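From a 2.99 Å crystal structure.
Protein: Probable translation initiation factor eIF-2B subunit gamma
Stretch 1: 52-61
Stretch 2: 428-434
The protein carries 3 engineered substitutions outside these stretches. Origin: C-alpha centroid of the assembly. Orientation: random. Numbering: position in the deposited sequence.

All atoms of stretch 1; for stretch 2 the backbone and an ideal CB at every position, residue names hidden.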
# COMPACT_ATOMS: atom_id res chain seq x y z
N TYR E 52 -31.74 -59.67 45.23
CA TYR E 52 -31.83 -60.90 46.02
C TYR E 52 -32.45 -62.11 45.31
O TYR E 52 -31.82 -63.18 45.29
CB TYR E 52 -32.61 -60.65 47.32
CG TYR E 52 -33.01 -61.93 48.01
CD1 TYR E 52 -32.06 -62.71 48.67
CD2 TYR E 52 -34.33 -62.37 48.00
CE1 TYR E 52 -32.42 -63.88 49.30
CE2 TYR E 52 -34.69 -63.55 48.63
CZ TYR E 52 -33.73 -64.30 49.28
OH TYR E 52 -34.09 -65.47 49.90
N PRO E 53 -33.66 -61.98 44.74
CA PRO E 53 -34.25 -63.20 44.17
C PRO E 53 -33.44 -63.73 43.00
O PRO E 53 -33.41 -64.94 42.76
CB PRO E 53 -35.64 -62.74 43.71
CG PRO E 53 -35.89 -61.45 44.43
CD PRO E 53 -34.55 -60.82 44.56
N LEU E 54 -32.78 -62.83 42.29
CA LEU E 54 -32.03 -63.17 41.09
C LEU E 54 -30.66 -63.77 41.41
O LEU E 54 -30.17 -64.63 40.68
CB LEU E 54 -31.85 -61.94 40.20
CG LEU E 54 -33.02 -61.41 39.35
CD1 LEU E 54 -34.21 -60.98 40.19
CD2 LEU E 54 -32.55 -60.26 38.48
N THR E 55 -30.05 -63.31 42.50
CA THR E 55 -28.65 -63.63 42.77
C THR E 55 -28.40 -64.46 44.03
O THR E 55 -27.44 -64.21 44.75
CB THR E 55 -27.82 -62.34 42.91
OG1 THR E 55 -28.42 -61.48 43.89
CG2 THR E 55 -27.75 -61.61 41.59
N GLY E 56 -29.26 -65.44 44.29
CA GLY E 56 -29.05 -66.32 45.42
C GLY E 56 -28.30 -67.57 45.01
O GLY E 56 -27.65 -68.22 45.83
N SER E 57 -28.39 -67.90 43.73
CA SER E 57 -27.85 -69.15 43.21
C SER E 57 -26.38 -69.07 42.83
O SER E 57 -25.87 -67.99 42.52
CB SER E 57 -28.67 -69.61 42.00
OG SER E 57 -28.03 -70.68 41.33
N ASP E 58 -25.71 -70.22 42.86
CA ASP E 58 -24.32 -70.31 42.45
C ASP E 58 -24.23 -70.56 40.95
O ASP E 58 -23.17 -70.43 40.34
CB ASP E 58 -23.60 -71.42 43.21
CG ASP E 58 -24.02 -71.48 44.67
OD1 ASP E 58 -23.48 -70.70 45.48
OD2 ASP E 58 -24.89 -72.32 45.00
N ALA E 59 -25.36 -70.93 40.35
CA ALA E 59 -25.45 -71.12 38.91
C ALA E 59 -25.52 -69.78 38.21
O ALA E 59 -24.98 -69.61 37.11
CB ALA E 59 -26.66 -71.97 38.56
N LEU E 60 -26.17 -68.82 38.85
CA LEU E 60 -26.27 -67.46 38.32
C LEU E 60 -25.60 -66.45 39.24
O LEU E 60 -26.21 -65.97 40.20
CB LEU E 60 -27.73 -67.07 38.11
CG LEU E 60 -28.29 -67.24 36.70
CD1 LEU E 60 -29.68 -66.63 36.61
CD2 LEU E 60 -27.36 -66.62 35.67
N PRO E 61 -24.33 -66.12 38.95
CA PRO E 61 -23.67 -65.02 39.66
C PRO E 61 -24.22 -63.68 39.18
O PRO E 61 -24.83 -63.63 38.11
CB PRO E 61 -22.20 -65.19 39.27
CG PRO E 61 -22.25 -65.85 37.93
CD PRO E 61 -23.44 -66.76 37.97
N UNK E 428 -43.87 -59.75 40.06
CA UNK E 428 -43.27 -60.76 40.93
C UNK E 428 -41.89 -61.20 40.48
O UNK E 428 -41.67 -61.49 39.31
CB UNK E 428 -44.19 -61.98 41.01
N UNK E 429 -40.97 -61.26 41.44
CA UNK E 429 -39.63 -61.78 41.16
C UNK E 429 -39.59 -63.28 41.41
O UNK E 429 -39.64 -63.74 42.55
CB UNK E 429 -38.58 -61.07 42.02
N UNK E 430 -39.49 -64.05 40.33
CA UNK E 430 -39.38 -65.50 40.43
C UNK E 430 -37.91 -65.91 40.34
O UNK E 430 -37.34 -65.96 39.25
CB UNK E 430 -40.20 -66.18 39.33
N UNK E 431 -37.32 -66.22 41.49
CA UNK E 431 -35.91 -66.51 41.59
C UNK E 431 -35.44 -67.76 40.88
O UNK E 431 -36.16 -68.34 40.07
CB UNK E 431 -35.53 -66.62 43.07
N UNK E 432 -34.21 -68.18 41.19
CA UNK E 432 -33.57 -69.28 40.48
C UNK E 432 -33.99 -70.65 41.00
O UNK E 432 -34.03 -70.89 42.21
CB UNK E 432 -32.05 -69.14 40.58
N UNK E 433 -34.33 -71.53 40.07
CA UNK E 433 -34.58 -72.94 40.34
C UNK E 433 -35.79 -73.20 41.24
O UNK E 433 -35.96 -74.32 41.73
CB UNK E 433 -33.34 -73.56 40.98
N UNK E 434 -36.63 -72.19 41.46
CA UNK E 434 -37.92 -72.41 42.12
C UNK E 434 -39.04 -72.34 41.18
O UNK E 434 -39.03 -71.48 40.30
CB UNK E 434 -38.15 -71.40 43.24

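Position 428 lies beyond the reach of stretch 1. Its ideal CB has no atom of stretch 1 within 5.5 Å. The phi/psi of -125/134 is extended and suits many residues, so stretch 1 sets no preference here. The deposited residue is Cys428, with chi1 in the m well. It makes no contact with stretch 1.

Position 429 is different. The backbone is extended, and CA-to-CB points toward stretch 1. The ideal CB sits 3.6 Å from CG of Pro53 and 4.7 Å from CD1 of Leu54. Stretch 1 offers carbon here, with no charge and no donor close by. An aliphatic side chain would suit, and so would a long polar one whose methylenes can lie against the proline ring. The residue is Glu429. Its CB packs on CG of Pro53 at 3.6 Å, and its CG lies 4.5 Å from CD1 of Leu54. The carboxylate finds no partner in stretch 1, so the contact is made by the aliphatic part of the chain.

Position 430 continues the short strand begun at 429. Its CA-to-CB bond points away from stretch 1, as expected for alternation along a strand. Stretch 1 does not restrict the choice, though the extended angles are comfortable for a beta-branched residue. Ile430 is found, with chi1 m and chi2 t.

Position 431 is where the two backbones come closest in register, with CA of Pro53 and CA of 431 4.5 Å apart. The ideal CB would lie 2.7 Å from O of Pro53, which is a clash. Phi/psi of -66/-167 lies near the edge of the region usual for residues with a side chain; the clash is the stronger argument for glycine. Gly431 is the deposited residue. Its CA approaches O of Pro53 to 3.2 Å, a backbone-to-backbone contact that a CB in the ideal position would obstruct.

Position 432 points toward stretch 1. Its ideal CB is 3.7 Å from CB of Ser57, 4.9 Å from O of Leu54 and 5.3 Å from CD1 of Leu60. Stretch 1 offers a mixed surface here, with carbon from Ser57 and Leu60 and several oxygens. A compact aliphatic group such as valine, isoleucine or leucine would suit; threonine is also conceivable, since its hydroxyl could meet an acceptor. The residue is Val432, with chi1 t. It has the largest area covered by the other stretch. CG1 and CG2 of Val432 both lie against CB of Ser57, at 3.6 and 3.9 Å; CG2 also lies 3.5 Å from O of Leu54 and 4.2 Å from CD1 of Leu60.

Position 433 has a positive phi, 64/13, a left-handed conformation. Glycine, asparagine and aspartate tolerate it best. CA-to-CB runs sideways, and the ideal CB has nothing of stretch 1 within 5.5 Å. Asp433 is found. Its end comes nearer, but OD2 stays 4.2 Å from OG of Ser57 and no hydrogen bond forms. Within stretch 1, OG of Ser57 accepts a hydrogen bond from N of Ala59 at 2.9 Å.

Position 434 is again out of reach and unrestricted by stretch 1. His434 makes no contact there.

Stretch 2, residues 428-434: CEIGVDH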
# COMPACT_ATOMS: atom_id res chain seq x y z
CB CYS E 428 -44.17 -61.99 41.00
SG CYS E 428 -45.57 -61.77 42.00
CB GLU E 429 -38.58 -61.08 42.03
CG GLU E 429 -38.24 -59.67 41.57
CD GLU E 429 -39.20 -58.63 42.10
OE1 GLU E 429 -39.64 -58.76 43.26
OE2 GLU E 429 -39.53 -57.68 41.35
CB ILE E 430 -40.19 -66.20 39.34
CG1 ILE E 430 -41.63 -65.69 39.34
CG2 ILE E 430 -40.16 -67.71 39.54
CD1 ILE E 430 -42.43 -66.13 38.14
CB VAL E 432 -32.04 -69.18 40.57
CG1 VAL E 432 -31.39 -70.21 39.66
CG2 VAL E 432 -31.58 -67.78 40.19
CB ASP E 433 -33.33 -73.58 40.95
CG ASP E 433 -32.17 -73.66 39.96
OD1 ASP E 433 -32.44 -73.88 38.76
OD2 ASP E 433 -31.01 -73.48 40.38
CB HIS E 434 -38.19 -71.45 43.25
CG HIS E 434 -39.63 -71.47 43.69
ND1 HIS E 434 -40.14 -72.43 44.53
CD2 HIS E 434 -40.68 -70.68 43.34
CE1 HIS E 434 -41.43 -72.21 44.72
NE2 HIS E 434 -41.78 -71.16 44.01
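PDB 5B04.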